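Local coordinates for HMG box-containing protein 1 (PDB 3QVE) that represses transcription by binding the promoters of target genes, and takes part in regulating the cell cycle and the Wnt pathway, at residues S3-V8 and D96-V101; L18-G23 and E27-E32; L59-H64 and S107-S112. All coordinates share one frame; numbering follows the deposited sequence.

Contact 1: residues S3-V8 and D96-V101. With EDO (1,2-ethanediol), chain P.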
loop_
_atom_site.group_PDB
_atom_site.type_symbol
_atom_site.label_atom_id
_atom_site.label_comp_id
_atom_site.label_asym_id
_atom_site.label_seq_id
_atom_site.Cartn_x
_atom_site.Cartn_y
_atom_site.Cartn_z
ATOM N N SER A 3 -15.536 -3.036 -6.555
ATOM C CA SER A 3 -14.558 -2.488 -7.480
ATOM C C SER A 3 -13.537 -1.584 -6.763
ATOM O O SER A 3 -13.806 -1.067 -5.662
ATOM C CB SER A 3 -15.259 -1.770 -8.635
ATOM O OG SER A 3 -15.754 -0.538 -8.189
ATOM N N TRP A 4 -12.374 -1.438 -7.400
ATOM C CA TRP A 4 -11.264 -0.614 -6.886
ATOM C C TRP A 4 -11.613 0.843 -6.536
ATOM O O TRP A 4 -12.230 1.564 -7.313
ATOM C CB TRP A 4 -10.064 -0.611 -7.852
ATOM C CG TRP A 4 -9.208 -1.813 -7.705
ATOM C CD1 TRP A 4 -9.338 -3.011 -8.358
ATOM C CD2 TRP A 4 -8.096 -1.953 -6.826
ATOM N NE1 TRP A 4 -8.360 -3.879 -7.942
ATOM C CE2 TRP A 4 -7.584 -3.259 -7.005
ATOM C CE3 TRP A 4 -7.481 -1.104 -5.906
ATOM C CZ2 TRP A 4 -6.488 -3.729 -6.307
ATOM C CZ3 TRP A 4 -6.398 -1.568 -5.218
ATOM C CH2 TRP A 4 -5.900 -2.875 -5.433
ATOM N N PRO A 5 -11.219 1.266 -5.343
ATOM C CA PRO A 5 -11.146 2.683 -5.097
ATOM C C PRO A 5 -10.107 3.339 -6.011
ATOM O O PRO A 5 -9.307 2.644 -6.649
ATOM C CB PRO A 5 -10.626 2.787 -3.665
ATOM C CG PRO A 5 -10.223 1.411 -3.244
ATOM C CD PRO A 5 -10.618 0.439 -4.272
ATOM N N SER A 6 -10.117 4.674 -6.035
ATOM C CA SER A 6 -9.188 5.439 -6.851
ATOM C C SER A 6 -7.800 5.427 -6.216
ATOM O O SER A 6 -7.578 5.963 -5.142
ATOM C CB SER A 6 -9.684 6.869 -7.024
ATOM O OG SER A 6 -8.870 7.563 -7.944
ATOM N N THR A 7 -6.866 4.801 -6.896
ATOM C CA THR A 7 -5.505 4.670 -6.420
ATOM C C THR A 7 -4.626 5.709 -7.081
ATOM O O THR A 7 -4.902 6.131 -8.199
ATOM C CB THR A 7 -4.978 3.282 -6.737
ATOM O OG1 THR A 7 -5.202 3.010 -8.123
ATOM C CG2 THR A 7 -5.706 2.230 -5.891
ATOM N N VAL A 8 -3.571 6.125 -6.395
ATOM C CA VAL A 8 -2.635 7.093 -6.961
ATOM C C VAL A 8 -1.460 6.390 -7.638
ATOM O O VAL A 8 -1.074 6.741 -8.731
ATOM C CB VAL A 8 -2.108 8.043 -5.861
ATOM C CG1 VAL A 8 -1.045 9.037 -6.467
ATOM C CG2 VAL A 8 -3.267 8.822 -5.293
ATOM N N ASP A 96 -7.846 3.150 7.587
ATOM C CA ASP A 96 -8.903 2.559 6.784
ATOM C C ASP A 96 -8.440 2.140 5.362
ATOM O O ASP A 96 -9.273 1.748 4.542
ATOM C CB ASP A 96 -10.044 3.583 6.636
ATOM C CG ASP A 96 -9.559 4.871 6.045
ATOM O OD1 ASP A 96 -8.849 4.823 5.025
ATOM O OD2 ASP A 96 -9.855 5.921 6.622
ATOM N N HIS A 97 -7.142 2.196 5.083
ATOM C CA HIS A 97 -6.603 1.808 3.760
ATOM C C HIS A 97 -6.938 0.323 3.479
ATOM O O HIS A 97 -6.598 -0.556 4.263
ATOM C CB HIS A 97 -5.078 2.025 3.690
ATOM C CG HIS A 97 -4.546 2.160 2.305
ATOM N ND1 HIS A 97 -4.570 1.129 1.395
ATOM C CD2 HIS A 97 -4.010 3.225 1.656
ATOM C CE1 HIS A 97 -4.066 1.546 0.241
ATOM N NE2 HIS A 97 -3.708 2.810 0.377
ATOM N N PRO A 98 -7.632 0.048 2.363
ATOM C CA PRO A 98 -7.934 -1.334 1.961
ATOM C C PRO A 98 -6.828 -1.953 1.111
ATOM O O PRO A 98 -6.075 -1.226 0.448
ATOM C CB PRO A 98 -9.181 -1.168 1.120
ATOM C CG PRO A 98 -8.984 0.158 0.436
ATOM C CD PRO A 98 -8.224 1.019 1.439
ATOM N N PHE A 99 -6.695 -3.271 1.180
ATOM C CA PHE A 99 -5.685 -3.988 0.405
ATOM C C PHE A 99 -6.382 -5.176 -0.220
ATOM O O PHE A 99 -7.224 -5.791 0.431
ATOM C CB PHE A 99 -4.546 -4.454 1.291
ATOM C CG PHE A 99 -3.789 -3.333 1.901
ATOM C CD1 PHE A 99 -2.827 -2.643 1.156
ATOM C CD2 PHE A 99 -4.126 -2.877 3.177
ATOM C CE1 PHE A 99 -2.129 -1.585 1.695
ATOM C CE2 PHE A 99 -3.455 -1.818 3.711
ATOM C CZ PHE A 99 -2.444 -1.162 2.965
ATOM N N TYR A 100 -6.031 -5.475 -1.462
ATOM C CA TYR A 100 -6.604 -6.599 -2.161
ATOM C C TYR A 100 -5.581 -7.704 -2.098
ATOM O O TYR A 100 -4.562 -7.643 -2.791
ATOM C CB TYR A 100 -7.030 -6.247 -3.582
ATOM C CG TYR A 100 -7.938 -7.348 -4.140
ATOM C CD1 TYR A 100 -9.308 -7.351 -3.904
ATOM C CD2 TYR A 100 -7.397 -8.419 -4.831
ATOM C CE1 TYR A 100 -10.145 -8.402 -4.385
ATOM C CE2 TYR A 100 -8.199 -9.452 -5.311
ATOM C CZ TYR A 100 -9.562 -9.439 -5.089
ATOM O OH TYR A 100 -10.313 -10.466 -5.590
ATOM N N VAL A 101 -5.834 -8.686 -1.230
ATOM C CA VAL A 101 -4.843 -9.691 -0.892
ATOM C C VAL A 101 -5.024 -10.901 -1.781
ATOM O O VAL A 101 -6.127 -11.400 -1.895
ATOM C CB VAL A 101 -4.931 -10.069 0.575
ATOM C CG1 VAL A 101 -3.970 -11.213 0.887
ATOM C CG2 VAL A 101 -4.661 -8.795 1.425
HETATM C C1 EDO P . -12.465 -4.155 -10.669
HETATM O O1 EDO P . -12.338 -2.816 -10.177
HETATM C C2 EDO P . -13.537 -4.891 -9.866
HETATM O O2 EDO P . -13.760 -6.184 -10.427
#

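Contact 2: residues L18-G23 and E27-E32. With EDO (1,2-ethanediol), chain K.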
loop_
_atom_site.group_PDB
_atom_site.type_symbol
_atom_site.label_atom_id
_atom_site.label_comp_id
_atom_site.label_asym_id
_atom_site.label_seq_id
_atom_site.Cartn_x
_atom_site.Cartn_y
_atom_site.Cartn_z
ATOM N N LEU A 18 5.410 7.381 0.904
ATOM C CA LEU A 18 6.254 6.275 0.475
ATOM C C LEU A 18 7.697 6.502 0.909
ATOM O O LEU A 18 8.193 7.626 0.864
ATOM C CB LEU A 18 6.279 6.215 -1.043
ATOM C CG LEU A 18 4.899 6.062 -1.691
ATOM C CD1 LEU A 18 5.106 6.029 -3.186
ATOM C CD2 LEU A 18 4.127 4.820 -1.148
ATOM N N CYS A 19 8.380 5.428 1.281
ATOM C CA CYS A 19 9.813 5.492 1.574
ATOM C C CYS A 19 10.487 4.239 1.051
ATOM O O CYS A 19 10.453 3.200 1.668
ATOM C CB CYS A 19 10.034 5.670 3.068
ATOM S SG CYS A 19 11.813 5.963 3.436
ATOM N N PHE A 20 11.071 4.351 -0.143
ATOM C CA PHE A 20 11.759 3.261 -0.781
ATOM C C PHE A 20 13.099 3.032 -0.086
ATOM O O PHE A 20 13.822 3.976 0.210
ATOM C CB PHE A 20 11.982 3.584 -2.259
ATOM C CG PHE A 20 10.750 3.518 -3.069
ATOM C CD1 PHE A 20 10.351 2.304 -3.621
ATOM C CD2 PHE A 20 9.947 4.627 -3.252
ATOM C CE1 PHE A 20 9.202 2.214 -4.351
ATOM C CE2 PHE A 20 8.790 4.535 -3.979
ATOM C CZ PHE A 20 8.421 3.330 -4.549
ATOM N N HIS A 21 13.416 1.790 0.227
ATOM C CA HIS A 21 14.671 1.519 0.916
ATOM C C HIS A 21 15.866 1.559 -0.048
ATOM O O HIS A 21 16.985 1.783 0.377
ATOM C CB HIS A 21 14.622 0.148 1.618
ATOM C CG HIS A 21 13.672 0.073 2.775
ATOM N ND1 HIS A 21 13.880 -0.773 3.845
ATOM C CD2 HIS A 21 12.496 0.709 3.018
ATOM C CE1 HIS A 21 12.887 -0.637 4.710
ATOM N NE2 HIS A 21 12.036 0.259 4.234
ATOM N N LYS A 22 15.641 1.315 -1.342
ATOM C CA LYS A 22 16.723 1.358 -2.322
ATOM C C LYS A 22 16.409 2.382 -3.380
ATOM O O LYS A 22 15.282 2.854 -3.494
ATOM C CB LYS A 22 16.943 0.002 -2.998
ATOM C CG LYS A 22 17.366 -1.117 -2.022
ATOM C CD LYS A 22 18.834 -1.383 -1.950
ATOM C CE LYS A 22 19.147 -2.511 -0.945
ATOM N NZ LYS A 22 18.709 -3.846 -1.477
ATOM N N GLY A 23 17.430 2.753 -4.139
ATOM C CA GLY A 23 17.243 3.683 -5.258
ATOM C C GLY A 23 17.718 5.092 -4.975
ATOM O O GLY A 23 18.295 5.366 -3.934
ATOM N N GLU A 27 14.074 9.122 0.709
ATOM C CA GLU A 27 13.367 9.995 1.626
ATOM C C GLU A 27 11.878 9.690 1.517
ATOM O O GLU A 27 11.423 9.094 0.552
ATOM C CB GLU A 27 13.630 11.473 1.284
ATOM C CG GLU A 27 15.088 11.925 1.457
ATOM C CD GLU A 27 15.324 12.767 2.709
ATOM O OE1 GLU A 27 14.655 13.817 2.889
ATOM O OE2 GLU A 27 16.195 12.379 3.508
ATOM N N TRP A 28 11.136 10.122 2.526
ATOM C CA TRP A 28 9.680 10.030 2.546
ATOM C C TRP A 28 9.142 10.964 1.482
ATOM O O TRP A 28 9.642 12.065 1.379
ATOM C CB TRP A 28 9.183 10.499 3.896
ATOM C CG TRP A 28 9.302 9.409 4.884
ATOM C CD1 TRP A 28 10.277 9.259 5.823
ATOM C CD2 TRP A 28 8.437 8.277 5.007
ATOM N NE1 TRP A 28 10.074 8.103 6.530
ATOM C CE2 TRP A 28 8.938 7.489 6.064
ATOM C CE3 TRP A 28 7.280 7.856 4.332
ATOM C CZ2 TRP A 28 8.328 6.301 6.468
ATOM C CZ3 TRP A 28 6.662 6.669 4.741
ATOM C CH2 TRP A 28 7.183 5.910 5.796
ATOM N N GLN A 29 8.170 10.517 0.687
ATOM C CA GLN A 29 7.500 11.364 -0.270
ATOM C C GLN A 29 6.004 11.058 -0.331
ATOM O O GLN A 29 5.581 9.904 -0.227
ATOM C CB GLN A 29 8.109 11.243 -1.696
ATOM C CG GLN A 29 8.628 9.905 -2.046
ATOM C CD GLN A 29 9.450 9.830 -3.346
ATOM O OE1 GLN A 29 9.240 10.622 -4.292
ATOM N NE2 GLN A 29 10.379 8.832 -3.405
ATOM N N ASP A 30 5.214 12.112 -0.510
ATOM C CA ASP A 30 3.803 11.921 -0.712
ATOM C C ASP A 30 3.589 11.149 -2.007
ATOM O O ASP A 30 4.266 11.393 -3.005
ATOM C CB ASP A 30 3.129 13.265 -0.754
ATOM C CG ASP A 30 1.710 13.177 -1.192
ATOM O OD1 ASP A 30 0.866 12.874 -0.328
ATOM O OD2 ASP A 30 1.477 13.395 -2.409
ATOM N N VAL A 31 2.611 10.253 -1.987
ATOM C CA VAL A 31 2.316 9.413 -3.127
ATOM C C VAL A 31 1.949 10.209 -4.389
ATOM O O VAL A 31 2.352 9.813 -5.507
ATOM C CB VAL A 31 1.270 8.363 -2.782
ATOM C CG1 VAL A 31 -0.134 8.999 -2.604
ATOM C CG2 VAL A 31 1.263 7.238 -3.808
ATOM N N GLU A 32 1.229 11.314 -4.243
ATOM C CA GLU A 32 0.891 12.099 -5.410
ATOM C C GLU A 32 2.126 12.831 -5.978
ATOM O O GLU A 32 2.280 12.958 -7.208
ATOM C CB GLU A 32 -0.191 13.106 -5.112
ATOM C CG GLU A 32 -1.605 12.542 -5.002
ATOM C CD GLU A 32 -2.549 13.622 -4.539
ATOM O OE1 GLU A 32 -2.985 14.403 -5.410
ATOM O OE2 GLU A 32 -2.823 13.712 -3.314
HETATM C C1 EDO K . 21.745 0.849 -3.087
HETATM O O1 EDO K . 21.429 1.825 -2.076
HETATM C C2 EDO K . 20.913 1.254 -4.276
HETATM O O2 EDO K . 20.289 2.436 -3.799
HETATM O O HOH W 1 11.385 7.172 -1.214
#

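Contact 3: residues L59-H64 and S107-S112. With EDO (1,2-ethanediol), chain E; EDO (1,2-ethanediol), chain G; SO4 (sulfate ion), chain D.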
loop_
_atom_site.group_PDB
_atom_site.type_symbol
_atom_site.label_atom_id
_atom_site.label_comp_id
_atom_site.label_asym_id
_atom_site.label_seq_id
_atom_site.Cartn_x
_atom_site.Cartn_y
_atom_site.Cartn_z
ATOM N N LEU A 59 2.903 -6.895 -3.281
ATOM C CA LEU A 59 3.750 -6.438 -2.174
ATOM C C LEU A 59 3.406 -7.268 -0.928
ATOM O O LEU A 59 2.275 -7.241 -0.455
ATOM C CB LEU A 59 3.496 -4.951 -1.914
ATOM C CG LEU A 59 4.045 -4.006 -3.005
ATOM C CD1 LEU A 59 3.530 -2.595 -2.758
ATOM C CD2 LEU A 59 5.558 -4.039 -3.055
ATOM N N LYS A 60 4.369 -8.052 -0.464
ATOM C CA LYS A 60 4.168 -8.892 0.684
ATOM C C LYS A 60 4.395 -8.089 1.963
ATOM O O LYS A 60 5.451 -7.528 2.163
ATOM C CB LYS A 60 5.112 -10.074 0.621
ATOM C CG LYS A 60 4.925 -11.120 1.731
ATOM C CD LYS A 60 5.976 -12.239 1.510
ATOM C CE LYS A 60 5.897 -13.312 2.550
ATOM N NZ LYS A 60 6.845 -14.422 2.272
ATOM N N LEU A 61 3.394 -8.030 2.822
ATOM C CA LEU A 61 3.534 -7.310 4.096
ATOM C C LEU A 61 4.436 -8.070 5.019
ATOM O O LEU A 61 4.213 -9.263 5.253
ATOM C CB LEU A 61 2.161 -7.161 4.759
ATOM C CG LEU A 61 2.095 -6.458 6.114
ATOM C CD1 LEU A 61 2.456 -4.994 5.908
ATOM C CD2 LEU A 61 0.696 -6.630 6.716
ATOM N N LEU A 62 5.444 -7.394 5.544
ATOM C CA LEU A 62 6.394 -7.986 6.451
ATOM C C LEU A 62 6.200 -7.501 7.890
ATOM O O LEU A 62 6.554 -8.208 8.839
ATOM C CB LEU A 62 7.838 -7.636 6.033
ATOM C CG LEU A 62 8.383 -8.160 4.699
ATOM C CD1 LEU A 62 9.904 -7.853 4.595
ATOM C CD2 LEU A 62 8.092 -9.652 4.486
ATOM N N SER A 63 5.740 -6.279 8.052
ATOM C CA SER A 63 5.664 -5.663 9.370
ATOM C C SER A 63 4.712 -4.507 9.406
ATOM O O SER A 63 4.437 -3.878 8.359
ATOM C CB SER A 63 7.041 -5.222 9.866
ATOM O OG SER A 63 7.479 -4.065 9.209
ATOM N N HIS A 64 4.166 -4.225 10.600
ATOM C CA HIS A 64 3.227 -3.108 10.751
ATOM C C HIS A 64 3.271 -2.534 12.142
ATOM O O HIS A 64 3.574 -3.231 13.088
ATOM C CB HIS A 64 1.785 -3.555 10.429
ATOM C CG HIS A 64 1.292 -4.707 11.277
ATOM N ND1 HIS A 64 0.710 -4.530 12.519
ATOM C CD2 HIS A 64 1.292 -6.044 11.051
ATOM C CE1 HIS A 64 0.407 -5.721 13.030
ATOM N NE2 HIS A 64 0.748 -6.652 12.155
ATOM N N SER A 107 -9.078 -6.649 2.256
ATOM C CA SER A 107 -8.609 -6.770 3.626
ATOM C C SER A 107 -8.196 -5.392 4.154
ATOM O O SER A 107 -7.891 -4.492 3.385
ATOM C CB SER A 107 -7.396 -7.735 3.676
ATOM O OG SER A 107 -7.662 -8.944 2.953
ATOM N N SER A 108 -8.145 -5.242 5.477
ATOM C CA SER A 108 -7.850 -3.964 6.098
ATOM C C SER A 108 -7.341 -4.243 7.489
ATOM O O SER A 108 -7.599 -5.289 8.060
ATOM C CB SER A 108 -9.160 -3.158 6.180
ATOM O OG SER A 108 -9.082 -2.048 7.042
ATOM N N PHE A 109 -6.601 -3.309 8.046
ATOM C CA PHE A 109 -6.244 -3.398 9.471
ATOM C C PHE A 109 -7.434 -3.003 10.320
ATOM O O PHE A 109 -7.476 -3.375 11.504
ATOM C CB PHE A 109 -5.029 -2.478 9.779
ATOM C CG PHE A 109 -3.743 -2.988 9.206
ATOM C CD1 PHE A 109 -2.973 -3.876 9.923
ATOM C CD2 PHE A 109 -3.354 -2.668 7.905
ATOM C CE1 PHE A 109 -1.802 -4.396 9.364
ATOM C CE2 PHE A 109 -2.190 -3.186 7.357
ATOM C CZ PHE A 109 -1.430 -4.056 8.105
ATOM N N TYR A 110 -8.395 -2.248 9.747
ATOM C CA TYR A 110 -9.581 -1.807 10.502
ATOM C C TYR A 110 -10.823 -1.930 9.615
ATOM O O TYR A 110 -11.270 -0.931 9.026
ATOM C CB TYR A 110 -9.403 -0.358 10.932
ATOM C CG TYR A 110 -8.483 -0.212 12.103
ATOM C CD1 TYR A 110 -8.967 -0.323 13.412
ATOM C CD2 TYR A 110 -7.134 0.015 11.905
ATOM C CE1 TYR A 110 -8.112 -0.193 14.512
ATOM C CE2 TYR A 110 -6.274 0.135 12.956
ATOM C CZ TYR A 110 -6.763 0.019 14.267
ATOM O OH TYR A 110 -5.895 0.150 15.311
ATOM N N PRO A 111 -11.343 -3.154 9.465
ATOM C CA PRO A 111 -12.409 -3.408 8.488
ATOM C C PRO A 111 -13.612 -2.464 8.646
ATOM O O PRO A 111 -14.138 -1.996 7.661
ATOM C CB PRO A 111 -12.798 -4.838 8.797
ATOM C CG PRO A 111 -11.500 -5.437 9.241
ATOM C CD PRO A 111 -10.861 -4.413 10.067
ATOM N N SER A 112 -13.988 -2.117 9.878
ATOM C CA SER A 112 -15.135 -1.222 10.067
ATOM C C SER A 112 -14.852 0.175 9.599
ATOM O O SER A 112 -15.740 0.812 9.035
ATOM C CB SER A 112 -15.596 -1.228 11.520
ATOM O OG SER A 112 -16.048 -2.539 11.798
HETATM C C1 EDO E . -12.064 -2.873 13.162
HETATM O O1 EDO E . -12.294 -1.639 12.427
HETATM C C2 EDO E . -13.286 -3.803 13.176
HETATM O O2 EDO E . -12.972 -5.187 12.938
HETATM C C1 EDO G . 6.781 -1.178 9.865
HETATM O O1 EDO G . 7.834 -1.810 10.623
HETATM C C2 EDO G . 7.443 0.035 9.215
HETATM O O2 EDO G . 8.195 0.858 10.153
HETATM S S SO4 D . -0.208 -10.337 12.237
HETATM O O1 SO4 D . 0.459 -9.556 13.254
HETATM O O2 SO4 D . 0.477 -11.564 11.895
HETATM O O3 SO4 D . -1.625 -10.513 12.512
HETATM O O4 SO4 D . -0.172 -9.544 11.040
#

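Contact 1: residues S3-V8 and D96-V101
Apolar side-chain packing joins the extended N-terminal run 3-8 to strand 98-101 of the smaller, three-stranded sheet, at two points: W4 on Y100 and P5 on P98. The six-membered end of the W4 indole does the reaching. Its CZ2 lies 3.7 Å from CB of Y100, so the indole rests on the root of the tyrosine and not on its phenol. Y100 holds CG anti to its own N (chi1 -166°), which carries the ring away from the N-terminal run, and the two side chains cross at about a right angle. In this part of the AXH domain W106, on the neighbouring strand 105-108, meets both W4 and Y100 edge-to-face and also touches P5 and P98, so one indole touches all four residues. The proline pair is looser: P5 CG and P98 CG approach to 4.1 Å as the rings slide past each other in opposite directions. Beside P98, H97 ND1 donates to P98 O at 3.0 Å from above the carbonyl plane, while H97 NE2 is bonded to L13 N. W4 N donates to O1 of an ethanediol at 3.1 Å, an almost straight bond (170°).

Contact 2: residues L18-G23 and E27-E32
C19 lies over one face of the W28 indole: its CB stands 3.5 Å from the centroid of the six-membered ring, 8° off the normal, a CH-pi contact. SG continues over the five-membered ring, 4.2 Å from that centroid, as a sulfur-aromatic contact. With SG anti to the backbone N (chi1 -173°), the cysteine runs along the indole and covers both rings. L18 and Q29 form an antiparallel hydrogen-bonded pair, L18 N to Q29 O at 2.8 Å and Q29 N to L18 O at 2.9 Å. This is the beta hairpin of strands 17-20 and 29-30, the latter an outermost strand of the six-stranded antiparallel sheet. Where the strands diverge, a water takes over from direct pairing: it accepts from F20 N and Q29 NE2 and donates to E27 O at 2.6 Å. Q29 NE2 sits at the edge of the F20 ring, near its plane. On the face bearing L18 and Q29, L18 CD1 meets V31 CG2 at 4.1 Å, and F34 of helix 31-37 packs against both L18 and Q29. D30 is that helix's N-cap; its OD2 accepts a bond from D33 N and a weak one from E32 N.

Contact 3: residues L59-H64 and S107-S112
F109 makes the apolar packing against L61 and H64, meeting both with the CZ and CE1 end of its phenyl. L61 CD2 lies at the ring edge, near the ring plane, 3.6 Å from F109 CZ, the two side chains coming from opposite directions. L61 has CG anti to the backbone N (chi1 179°), from where its CD2 branch meets the phenyl at that edge.

The aromatic pairing is oblique. F109 CE1 sits over one face of the H64 imidazole, offset toward its rim and 3.7 Å from H64 CG, with the ring planes at 55° and the centroids 5.2 Å apart. Chi1 of H64 (57°) puts its CG between the backbone N and the carbonyl carbon, and H64 CB also packs on the phenyl, 3.8 Å from F109 CE1.

Polar interactions lie around this packing. At the imidazole edge, H64 NE2 donates to two sulfate oxygens, O1 at 3.1 Å and O4 at 3.2 Å; H126 ND1 and I127 N hold the same ion, which probably came from the crystallisation liquor. Around F109, S108 OG accepts from Y110 N at 2.8 Å, an ST turn spanning the phenylalanine.

Within the AXH fold, F109 leaves the connection between strand 105-108 and helix 111-118, of which Y110 is the N-cap residue, and touches strand 59-69 and L75 and L77 of strand 72-80 in the large sheet, and F99 of strand 98-101 in the small one.

All three contacts lie within the AXH domain. Contacts 1 and 3 are neighbours, their centres 11 Å apart, and share the small sheet: F99 O and S107 N lie 2.7 Å apart, a probable hydrogen bond between adjacent strands 98-101 and 105-108. Their segments alternate along the chain. Contact 2, nested within the loop that contact 1 closes, is complete before contact 3 opens and sits with its centre about 19 Å from each of the others. It still meets contact 1 where V8 packs on V31 and E32 at the start of helix 31-37. Contacts 2 and 3 both reach the six-stranded sheet without touching, so that sheet connects opposite sides of the domain.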